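Local structure of transcriptional regulator, MarR/EmrR family (Clostridium acetobutylicum, 3JW4) at residues M24-S29 and E123-G128; G44-Y49 and Q79-K84. The protein probably binds DNA as a dimeric transcription factor of the MarR family, through a winged helix-turn-helix domain in each subunit. All coordinates share one frame; numbering follows the deposited sequence.

Interaction 1: residues M24-S29 and E123-G128; sequences MKLKTS and ESITKG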
loop_
_atom_site.group_PDB
_atom_site.type_symbol
_atom_site.label_atom_id
_atom_site.label_comp_id
_atom_site.label_asym_id
_atom_site.label_seq_id
_atom_site.Cartn_x
_atom_site.Cartn_y
_atom_site.Cartn_z
HETATM N N MSE B 24 -5.915 4.630 0.425
HETATM C CA MSE B 24 -5.434 5.478 -0.653
HETATM C C MSE B 24 -5.785 6.948 -0.340
HETATM O O MSE B 24 -4.977 7.849 -0.628
HETATM C CB MSE B 24 -5.970 5.011 -2.033
HETATM C CG MSE B 24 -5.320 3.689 -2.576
HETATM SE SE MSE B 24 -5.824 3.080 -4.422
HETATM C CE MSE B 24 -5.200 1.225 -4.323
ATOM N N LYS B 25 -6.953 7.197 0.259
ATOM C CA LYS B 25 -7.332 8.564 0.652
ATOM C C LYS B 25 -6.411 9.113 1.758
ATOM O O LYS B 25 -6.037 10.297 1.733
ATOM C CB LYS B 25 -8.788 8.638 1.121
ATOM C CG LYS B 25 -9.802 8.584 0.007
ATOM C CD LYS B 25 -11.241 8.460 0.529
ATOM C CE LYS B 25 -12.221 8.287 -0.617
ATOM N NZ LYS B 25 -13.613 8.167 -0.164
ATOM N N LEU B 26 -6.067 8.282 2.735
ATOM C CA LEU B 26 -5.160 8.715 3.806
ATOM C C LEU B 26 -3.775 9.032 3.227
ATOM O O LEU B 26 -3.196 10.088 3.507
ATOM C CB LEU B 26 -5.009 7.646 4.881
ATOM C CG LEU B 26 -6.270 7.246 5.661
ATOM C CD1 LEU B 26 -5.984 6.105 6.580
ATOM C CD2 LEU B 26 -6.841 8.422 6.432
ATOM N N LYS B 27 -3.266 8.119 2.409
ATOM C CA LYS B 27 -1.962 8.268 1.813
ATOM C C LYS B 27 -1.870 9.478 0.898
ATOM O O LYS B 27 -0.830 10.111 0.844
ATOM C CB LYS B 27 -1.559 7.020 1.028
ATOM C CG LYS B 27 -0.055 6.974 0.729
ATOM C CD LYS B 27 0.277 6.075 -0.456
ATOM C CE LYS B 27 1.809 5.944 -0.632
ATOM N NZ LYS B 27 2.186 5.910 -2.078
ATOM N N THR B 28 -2.947 9.799 0.196
ATOM C CA THR B 28 -2.959 10.952 -0.702
ATOM C C THR B 28 -2.927 12.220 0.127
ATOM O O THR B 28 -2.099 13.093 -0.119
ATOM C CB THR B 28 -4.195 10.937 -1.629
ATOM O OG1 THR B 28 -4.157 9.755 -2.429
ATOM C CG2 THR B 28 -4.221 12.164 -2.547
ATOM N N SER B 29 -3.834 12.324 1.094
ATOM C CA SER B 29 -3.773 13.363 2.114
ATOM C C SER B 29 -2.315 13.540 2.612
ATOM O O SER B 29 -1.756 14.638 2.557
ATOM C CB SER B 29 -4.675 12.976 3.292
ATOM O OG SER B 29 -5.596 13.985 3.618
ATOM N N GLU B 123 -6.816 11.503 12.752
ATOM C CA GLU B 123 -8.042 12.063 13.288
ATOM C C GLU B 123 -9.143 12.130 12.230
ATOM O O GLU B 123 -10.308 12.142 12.572
ATOM C CB GLU B 123 -7.787 13.450 13.902
ATOM C CG GLU B 123 -7.241 13.380 15.359
ATOM C CD GLU B 123 -6.502 14.648 15.845
ATOM O OE1 GLU B 123 -5.961 15.415 15.006
ATOM O OE2 GLU B 123 -6.450 14.865 17.089
ATOM N N SER B 124 -8.778 12.177 10.954
ATOM C CA SER B 124 -9.779 12.204 9.899
ATOM C C SER B 124 -10.535 10.857 9.792
ATOM O O SER B 124 -11.679 10.805 9.343
ATOM C CB SER B 124 -9.140 12.585 8.563
ATOM O OG SER B 124 -8.409 11.514 8.010
ATOM N N ILE B 125 -9.897 9.785 10.252
ATOM C CA ILE B 125 -10.535 8.473 10.279
ATOM C C ILE B 125 -11.731 8.469 11.218
ATOM O O ILE B 125 -12.789 7.958 10.858
ATOM C CB ILE B 125 -9.560 7.358 10.667
ATOM C CG1 ILE B 125 -8.422 7.289 9.626
ATOM C CG2 ILE B 125 -10.308 6.042 10.794
ATOM C CD1 ILE B 125 -7.222 6.392 10.003
ATOM N N THR B 126 -11.586 9.078 12.388
ATOM C CA THR B 126 -12.616 8.966 13.425
ATOM C C THR B 126 -13.611 10.149 13.528
ATOM O O THR B 126 -14.537 10.094 14.322
ATOM C CB THR B 126 -11.956 8.724 14.787
ATOM O OG1 THR B 126 -10.936 9.700 15.008
ATOM C CG2 THR B 126 -11.306 7.351 14.793
ATOM N N LYS B 127 -13.451 11.179 12.704
ATOM C CA LYS B 127 -14.302 12.382 12.776
ATOM C C LYS B 127 -15.796 12.045 12.756
ATOM O O LYS B 127 -16.567 12.557 13.557
ATOM C CB LYS B 127 -13.971 13.367 11.635
ATOM C CG LYS B 127 -12.890 14.382 11.975
ATOM C CD LYS B 127 -12.490 15.256 10.748
ATOM C CE LYS B 127 -11.098 15.884 10.876
ATOM N NZ LYS B 127 -11.135 17.360 11.149
ATOM N N GLY B 128 -16.202 11.166 11.856
ATOM C CA GLY B 128 -17.603 10.853 11.712
ATOM C C GLY B 128 -18.119 9.729 12.584
ATOM O O GLY B 128 -19.232 9.282 12.369
#
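Leu26 meets Ser124 and Ile125 where helix 14-35 passes the C-terminal part of helix 105-126, and the two backbones come nearest at Leu26 and Ser124. Two residues earlier, Met24 O, on a selenomethionine, is gripped twice by Thr28: by the helical N-H and by the hydroxyl, Thr28 OG1 lying 2.7 Å from Met24 O and 32° out of the carbonyl plane. A threonine suits this exposed turn because its hydroxyl can fold back on its own helix. Lys25 turns to the second subunit, where NZ forms a salt bridge with the C-terminal carboxylate of Met148. With CG anti to the carbonyl carbon (chi1 -62°), Leu26 brings both branches to the contact. Leu26 CD1 lies 3.7 Å from Ile125 CD1. Leu26 CD2 rests 3.7 Å from Ile125 CG1, the two side chains crossing at about a right angle; both are buried, which suits branched apolar residues. Leu26 CD2 also abuts Ser124 OG at 3.8 Å, a hydroxyl satisfied by Val121 O. Both helices face the second subunit here, consistent with the helical dimerisation region of MarR proteins, and its Met148 packs against both Leu26 and Ser124.

Interaction 2: residues G44-Y49 and Q79-K84; sequences GRMIGY and QGLEKK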
loop_
_atom_site.group_PDB
_atom_site.type_symbol
_atom_site.label_atom_id
_atom_site.label_comp_id
_atom_site.label_asym_id
_atom_site.label_seq_id
_atom_site.Cartn_x
_atom_site.Cartn_y
_atom_site.Cartn_z
ATOM N N GLY B 44 10.165 10.418 6.871
ATOM C CA GLY B 44 9.543 10.755 8.151
ATOM C C GLY B 44 9.535 9.616 9.138
ATOM O O GLY B 44 9.918 9.789 10.285
ATOM N N ARG B 45 9.085 8.452 8.684
ATOM C CA ARG B 45 9.175 7.217 9.451
ATOM C C ARG B 45 10.607 6.881 9.906
ATOM O O ARG B 45 10.832 6.479 11.052
ATOM C CB ARG B 45 8.636 6.053 8.599
ATOM C CG ARG B 45 7.258 5.606 8.929
ATOM C CD ARG B 45 6.141 6.608 8.660
ATOM N NE ARG B 45 5.264 6.651 9.844
ATOM C CZ ARG B 45 3.939 6.790 9.853
ATOM N NH1 ARG B 45 3.314 6.811 11.029
ATOM N NH2 ARG B 45 3.237 6.904 8.728
HETATM N N MSE B 46 11.562 7.021 8.995
HETATM C CA MSE B 46 12.962 6.747 9.309
HETATM C C MSE B 46 13.474 7.709 10.382
HETATM O O MSE B 46 14.028 7.266 11.391
HETATM C CB MSE B 46 13.845 6.853 8.061
HETATM C CG MSE B 46 15.327 6.785 8.367
HETATM SE SE MSE B 46 16.380 6.167 6.872
HETATM C CE MSE B 46 15.511 4.477 6.676
ATOM N N ILE B 47 13.285 9.003 10.182
ATOM C CA ILE B 47 13.731 9.982 11.182
ATOM C C ILE B 47 13.063 9.738 12.548
ATOM O O ILE B 47 13.719 9.814 13.568
ATOM C CB ILE B 47 13.439 11.425 10.813
ATOM C CG1 ILE B 47 14.087 11.832 9.538
ATOM C CG2 ILE B 47 14.117 12.383 11.834
ATOM C CD1 ILE B 47 13.750 13.267 9.187
ATOM N N GLY B 48 11.746 9.519 12.547
ATOM C CA GLY B 48 11.010 9.170 13.756
ATOM C C GLY B 48 11.603 7.965 14.480
ATOM O O GLY B 48 11.766 7.983 15.688
ATOM N N TYR B 49 11.897 6.907 13.741
ATOM C CA TYR B 49 12.443 5.683 14.323
ATOM C C TYR B 49 13.801 6.012 14.947
ATOM O O TYR B 49 14.108 5.598 16.063
ATOM C CB TYR B 49 12.602 4.587 13.243
ATOM C CG TYR B 49 13.121 3.286 13.803
ATOM C CD1 TYR B 49 12.252 2.402 14.466
ATOM C CD2 TYR B 49 14.472 2.975 13.764
ATOM C CE1 TYR B 49 12.720 1.213 15.042
ATOM C CE2 TYR B 49 14.963 1.770 14.345
ATOM C CZ TYR B 49 14.073 0.903 14.975
ATOM O OH TYR B 49 14.514 -0.271 15.532
ATOM N N GLN B 79 22.035 9.393 3.638
ATOM C CA GLN B 79 22.976 10.432 3.174
ATOM C C GLN B 79 22.223 11.754 2.976
ATOM O O GLN B 79 22.764 12.828 3.247
ATOM C CB GLN B 79 23.690 10.028 1.891
ATOM C CG GLN B 79 24.904 9.093 2.098
ATOM C CD GLN B 79 25.521 8.640 0.805
ATOM O OE1 GLN B 79 25.229 7.528 0.328
ATOM N NE2 GLN B 79 26.343 9.509 0.168
ATOM N N GLY B 80 20.993 11.662 2.493
ATOM C CA GLY B 80 20.172 12.862 2.220
ATOM C C GLY B 80 19.827 13.585 3.516
ATOM O O GLY B 80 20.082 14.768 3.652
ATOM N N LEU B 81 19.294 12.840 4.487
ATOM C CA LEU B 81 18.999 13.388 5.830
ATOM C C LEU B 81 20.266 13.972 6.467
ATOM O O LEU B 81 20.249 15.039 7.049
ATOM C CB LEU B 81 18.396 12.285 6.718
ATOM C CG LEU B 81 17.042 11.712 6.287
ATOM C CD1 LEU B 81 16.619 10.510 7.153
ATOM C CD2 LEU B 81 15.992 12.805 6.301
ATOM N N GLU B 82 21.398 13.305 6.311
ATOM C CA GLU B 82 22.643 13.846 6.857
ATOM C C GLU B 82 23.084 15.135 6.132
ATOM O O GLU B 82 23.510 16.097 6.764
ATOM C CB GLU B 82 23.722 12.766 6.813
ATOM C CG GLU B 82 25.073 13.177 7.300
ATOM C CD GLU B 82 26.088 12.044 7.145
ATOM O OE1 GLU B 82 26.216 11.478 6.005
ATOM O OE2 GLU B 82 26.778 11.739 8.134
ATOM N N LYS B 83 22.941 15.170 4.808
ATOM C CA LYS B 83 23.420 16.322 4.053
ATOM C C LYS B 83 22.593 17.556 4.397
ATOM O O LYS B 83 23.109 18.683 4.398
ATOM C CB LYS B 83 23.358 16.081 2.547
ATOM C CG LYS B 83 23.957 17.243 1.755
ATOM C CD LYS B 83 24.730 16.813 0.556
ATOM C CE LYS B 83 25.858 15.885 0.926
ATOM N NZ LYS B 83 27.174 16.518 0.800
ATOM N N LYS B 84 21.307 17.341 4.646
ATOM C CA LYS B 84 20.404 18.425 4.969
ATOM C C LYS B 84 20.479 18.839 6.458
ATOM O O LYS B 84 19.788 19.756 6.867
ATOM C CB LYS B 84 18.965 18.054 4.558
ATOM C CG LYS B 84 18.692 18.079 3.043
ATOM C CD LYS B 84 17.291 17.537 2.703
ATOM C CE LYS B 84 16.921 17.755 1.241
ATOM N NZ LYS B 84 15.770 16.910 0.693
#
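Leu81 projects from helix 74-83 toward helix 41-53 and meets Met46 and Ile47 there. Along 79-84, the helix continues through Gln79, whose O accepts Lys83 N, and Gly80 O accepts Lys84 N in the same way; Gln79 and Lys83 have the polar ends expected of exposed helix positions. Between them Leu81 carries the whole contact from its side. Its CG lies beside the backbone N (chi1 -64°), directing the branches toward helix 41-53. Leu81 CD1 lies 3.7 Å from Ile47 CG1, and Leu81 CD2 lies 3.7 Å from Ile47 CD1, so the two leucine methyls lie side by side along one flank of the Ile47 CG1-CD1 bond. Leu81 CD1 also approaches Met46 CG, a looser contact at 4.1 Å. Met46, a selenomethionine, leaves its backbone with CG anti to N (chi1 171°), and its long, unbranched apolar chain also packs on Ile74, Met77 and Leu78 of helix 74-83. Helices 41-53, 60-64 and 74-83, followed by the antiparallel strands 87-90 and 100-103, form the winged helix-turn-helix of the MarR family; helix 74-83 corresponds to its recognition helix, which in relatives enters the DNA major groove. Leu81 belongs to the inner face of that helix and also touches Ile87 of the first wing strand, while Ile47 continues the apolar core onto Leu110, Val111 and Phe114 of helix 105-126. One residue on, Glu82 faces elsewhere: its OE1 forms a salt bridge with Arg89, tying the helix to strand 87-90. At the end of the segment, the carbonyl of Lys84 accepts a hydrogen bond from Lys106 NZ.

In the fold
The centres of interactions 1 and 2 lie 25 Å apart, on opposite sides of the centre of the chain, and their nearest atoms are about 9 Å from each other without touching. In sequence, both segments of interaction 2 fall between those of interaction 1. Helix 14-35 leads into helix 41-53, and helix 105-126 spans the two regions: its C-terminal part takes part in interaction 1, while an earlier part of it packs on helix 41-53 in interaction 2. Interaction 1 borders the second subunit, and interaction 2 lies in the core of the probable DNA-binding domain, so this long helix physically connects the dimer region with the winged helix-turn-helix.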